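Local coordinates for protein sulfotransferase (Alicyclobacillus acidocaldarius subsp. acidocaldarius, PDB 3RNL) that probably transfers sulfo groups to acceptor molecules, as a sulfotransferase of the P-loop NTPase clan, and binds magnesium ions, at residues A288-E291 with D297-A300; V183-F188 with A292-D297. All coordinates share one frame; numbering follows the deposited sequence.

Interaction 1 of 2, residues A288-E291 with D297-A300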
# COMPACT_ATOMS: atom_id res chain seq x y z
N ALA A 288 11.70 2.06 14.85
CA ALA A 288 12.90 1.35 15.29
C ALA A 288 12.75 -0.15 15.10
O ALA A 288 13.71 -0.85 14.71
CB ALA A 288 13.26 1.70 16.75
N ARG A 289 11.55 -0.66 15.38
CA ARG A 289 11.26 -2.08 15.16
C ARG A 289 11.32 -2.43 13.67
O ARG A 289 11.81 -3.49 13.28
CB ARG A 289 9.88 -2.45 15.72
CG ARG A 289 9.80 -2.42 17.25
CD ARG A 289 8.50 -3.05 17.76
NE ARG A 289 7.31 -2.28 17.41
CZ ARG A 289 6.79 -1.32 18.17
NH1 ARG A 289 7.35 -1.01 19.33
NH2 ARG A 289 5.70 -0.68 17.78
N LEU A 290 10.79 -1.53 12.85
CA LEU A 290 10.78 -1.73 11.41
C LEU A 290 12.20 -1.79 10.84
O LEU A 290 12.48 -2.61 9.96
CB LEU A 290 9.96 -0.60 10.74
CG LEU A 290 9.85 -0.61 9.21
CD1 LEU A 290 9.06 -1.83 8.77
CD2 LEU A 290 9.17 0.69 8.72
N GLU A 291 13.09 -0.92 11.32
CA GLU A 291 14.49 -0.92 10.85
C GLU A 291 15.10 -2.30 10.97
O GLU A 291 15.75 -2.81 10.04
CB GLU A 291 15.34 0.07 11.66
CG GLU A 291 15.04 1.53 11.37
CD GLU A 291 15.94 2.47 12.15
OE1 GLU A 291 16.33 2.14 13.29
OE2 GLU A 291 16.25 3.56 11.62
N ASP A 297 18.40 1.37 7.78
CA ASP A 297 18.24 2.50 8.67
C ASP A 297 17.24 3.52 8.11
O ASP A 297 17.22 3.79 6.91
CB ASP A 297 19.59 3.15 8.95
CG ASP A 297 19.45 4.53 9.54
OD1 ASP A 297 19.47 4.63 10.78
OD2 ASP A 297 19.34 5.50 8.77
N LEU A 298 16.35 3.96 8.98
CA LEU A 298 15.26 4.91 8.73
C LEU A 298 15.50 6.37 9.15
O LEU A 298 14.54 7.09 9.42
CB LEU A 298 13.89 4.36 9.14
CG LEU A 298 13.62 3.08 8.33
CD1 LEU A 298 12.37 2.36 8.82
CD2 LEU A 298 13.55 3.37 6.83
N SER A 299 16.74 6.71 9.45
CA SER A 299 17.06 8.02 10.01
C SER A 299 16.47 9.18 9.19
O SER A 299 16.24 10.27 9.73
CB SER A 299 18.58 8.19 10.20
OG SER A 299 19.27 8.09 8.96
N ALA A 300 16.24 8.96 7.90
CA ALA A 300 15.62 9.99 7.07
C ALA A 300 14.22 10.36 7.59
O ALA A 300 13.70 11.44 7.32
CB ALA A 300 15.54 9.54 5.62
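Asp297 sets its carboxylate beside that of Glu291, OD1 lying 3.5 Å from Glu291 OE2. Two acceptors this close would probably repel each other, but Arg302 forms salt bridges to both oxygens through NH1 and is likely to offset the charge. The other oxygen of Asp297, OD2, turns to its own chain: it accepts from the backbone N of Ser299 at 2.9 Å, which makes an Asx turn, and from Ser299 OG on its syn side.

At Leu298 the chain comes back against the helix it has just left, helix 273-294. The backbone N of Leu298 donates to Glu291 OE2 at 2.7 Å; the bond is fairly straight (158°) and reaches the carboxylate on its anti side, somewhat out of plane. The long extended chain of Glu291 carries the oxygen there, sliding past Leu298 in the opposite direction, with Glu291 CG 3.7 Å from Leu298 CG. An alanine in place of Glu291 is likely to leave the Leu298 N-H without this acceptor and Arg302 with one carboxylate fewer. Further out along the Leu298 side chain, CD1 meets Leu290 CD2 at 3.6 Å, the two leucines crossing nearly at right angles. Leu290 gets there with CG anti to its backbone N (chi1 179°), and it also packs on Tyr167 and Val171 of helix 167-178. At Ser299 the chain enters a 3-10 segment.

Interaction 2 of 2, residues V183-F188 with A292-D297. With GOL (glycerol), chain E.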
# COMPACT_ATOMS: atom_id res chain seq x y z
N VAL A 183 9.57 -10.97 -0.78
CA VAL A 183 9.08 -9.64 -0.41
C VAL A 183 10.14 -8.59 -0.70
O VAL A 183 11.33 -8.80 -0.42
CB VAL A 183 8.76 -9.58 1.10
CG1 VAL A 183 8.25 -8.17 1.48
CG2 VAL A 183 7.73 -10.65 1.46
N LYS A 184 9.73 -7.46 -1.28
CA LYS A 184 10.66 -6.35 -1.50
C LYS A 184 10.03 -5.10 -0.95
O LYS A 184 8.88 -4.78 -1.27
CB LYS A 184 10.95 -6.17 -2.99
CG LYS A 184 11.89 -4.99 -3.28
CD LYS A 184 12.24 -4.93 -4.75
CE LYS A 184 13.12 -3.71 -5.07
NZ LYS A 184 14.47 -3.87 -4.46
N VAL A 185 10.76 -4.39 -0.09
CA VAL A 185 10.25 -3.16 0.52
C VAL A 185 10.98 -1.99 -0.11
O VAL A 185 12.20 -2.00 -0.16
CB VAL A 185 10.51 -3.17 2.03
CG1 VAL A 185 10.07 -1.83 2.67
CG2 VAL A 185 9.80 -4.34 2.67
N ILE A 186 10.23 -1.00 -0.59
CA ILE A 186 10.80 0.18 -1.22
C ILE A 186 10.45 1.40 -0.39
O ILE A 186 9.36 1.46 0.16
CB ILE A 186 10.17 0.41 -2.60
CG1 ILE A 186 10.39 -0.79 -3.50
CG2 ILE A 186 10.75 1.66 -3.26
CD1 ILE A 186 9.44 -0.77 -4.69
N LEU A 187 11.38 2.34 -0.28
CA LEU A 187 11.07 3.60 0.41
C LEU A 187 10.63 4.68 -0.58
O LEU A 187 11.23 4.87 -1.63
CB LEU A 187 12.28 4.10 1.20
CG LEU A 187 12.85 3.10 2.20
CD1 LEU A 187 14.00 3.73 2.98
CD2 LEU A 187 11.74 2.60 3.15
N PHE A 188 9.57 5.39 -0.22
CA PHE A 188 9.02 6.42 -1.08
C PHE A 188 10.07 7.46 -1.47
O PHE A 188 10.13 7.93 -2.61
CB PHE A 188 7.85 7.10 -0.36
CG PHE A 188 7.34 8.32 -1.05
CD1 PHE A 188 6.48 8.21 -2.12
CD2 PHE A 188 7.75 9.57 -0.63
CE1 PHE A 188 6.01 9.35 -2.76
CE2 PHE A 188 7.29 10.71 -1.27
CZ PHE A 188 6.42 10.60 -2.34
N ALA A 292 14.90 -2.92 12.13
CA ALA A 292 15.45 -4.25 12.38
C ALA A 292 14.80 -5.31 11.49
O ALA A 292 15.44 -6.29 11.09
CB ALA A 292 15.29 -4.62 13.84
N LEU A 293 13.51 -5.13 11.20
CA LEU A 293 12.79 -6.09 10.35
C LEU A 293 13.28 -6.06 8.91
O LEU A 293 13.52 -7.11 8.31
CB LEU A 293 11.28 -5.82 10.37
CG LEU A 293 10.47 -6.34 11.56
CD1 LEU A 293 9.05 -5.80 11.53
CD2 LEU A 293 10.47 -7.87 11.58
N ILE A 294 13.40 -4.86 8.35
CA ILE A 294 13.76 -4.71 6.93
C ILE A 294 15.25 -4.49 6.68
O ILE A 294 15.65 -4.28 5.53
CB ILE A 294 12.92 -3.61 6.23
CG1 ILE A 294 13.29 -2.21 6.75
CG2 ILE A 294 11.42 -3.87 6.44
CD1 ILE A 294 12.62 -1.07 5.97
N HIS A 295 16.05 -4.53 7.73
CA HIS A 295 17.50 -4.46 7.61
C HIS A 295 18.01 -3.18 6.99
O HIS A 295 18.98 -3.21 6.23
CB HIS A 295 18.03 -5.62 6.76
CG HIS A 295 17.69 -6.97 7.30
ND1 HIS A 295 17.93 -8.13 6.60
CD2 HIS A 295 17.14 -7.34 8.48
CE1 HIS A 295 17.54 -9.17 7.33
NE2 HIS A 295 17.06 -8.71 8.47
N ARG A 296 17.39 -2.07 7.30
CA ARG A 296 17.94 -0.80 6.85
C ARG A 296 17.59 0.32 7.81
O ARG A 296 16.63 0.23 8.56
CB ARG A 296 17.50 -0.48 5.43
CG ARG A 296 16.02 -0.24 5.28
CD ARG A 296 15.65 -0.13 3.80
NE ARG A 296 16.41 0.94 3.14
CZ ARG A 296 16.28 1.25 1.85
NH1 ARG A 296 15.44 0.58 1.08
NH2 ARG A 296 17.01 2.23 1.34
N ASP A 297 18.40 1.37 7.78
CA ASP A 297 18.24 2.50 8.67
C ASP A 297 17.24 3.52 8.11
O ASP A 297 17.22 3.79 6.91
CB ASP A 297 19.59 3.15 8.95
CG ASP A 297 19.45 4.53 9.54
OD1 ASP A 297 19.47 4.63 10.78
OD2 ASP A 297 19.34 5.50 8.77
C1 GOL E . 14.86 1.39 -2.64
O1 GOL E . 14.07 1.84 -1.55
C2 GOL E . 14.49 -0.03 -3.06
O2 GOL E . 14.87 -0.23 -4.42
C3 GOL E . 15.19 -1.04 -2.15
O3 GOL E . 14.35 -2.15 -1.86
O HOH W 1 14.05 -1.89 1.97
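Leu187 and Arg296 approach from opposite directions, and the methyl CD1 of the leucine settles over the middle of one guanidinium face, 3.6 Å from Arg296 CZ. The same methyl lies 3.7 Å from Arg296 NE, so the flat group rests on an aliphatic cushion while its polar rim is turned to other partners. The arginine chain leaves its backbone with CG between the N and the carbonyl carbon (chi1 65°) and bends at chi3, which brings the guanidinium back against the strand. At its edge, NH1 donates to water 1 at 3.0 Å, and that water in turn donates to Val185 O, bridging two groups that form no direct hydrogen bond. NH2 makes a salt bridge to Glu190, in the helix that follows the strand.

Strand 183-187 is the outermost on this side of the five-stranded parallel sheet of the alpha-beta-alpha sandwich. It pairs with strand 111-116, and here the last turn of helix 273-294 and the residues that follow lie against one of its faces. Val185 and Ile294 make the apolar part of the contact: their side chains cross at about a right angle and meet through their CG2 methyls at a loose 4.1 Å. A glycerol, probably from the crystallisation liquor, sits by the strand; its O1 accepts from Leu187 N at 3.0 Å in a nearly straight bond (176°) and from Arg296 NH1 as well. Its O3 donates to Val185 O at 2.7 Å and accepts from Lys184 NZ.

In the fold
Interactions 1 and 2 lie about 9 Å apart, centre to centre, on the same side of the chain's centre. Strand 183-187 comes first along the chain; helix 273-294 and the residues after it, which supply the rest of both contacts, follow much later. The two share Asp297, and a probable hydrogen bond from Arg296 N to Glu291 O joins them. Interaction 1 is local, its segments six residues apart at their nearest ends, whereas interaction 2 spans 104 residues. Helix 167-178 lies against both, through Leu290 and Ile294. Through interaction 2 directly, and interaction 1 by way of Leu298 on Leu187, the last modelled part of the chain packs against the edge of the parallel sheet.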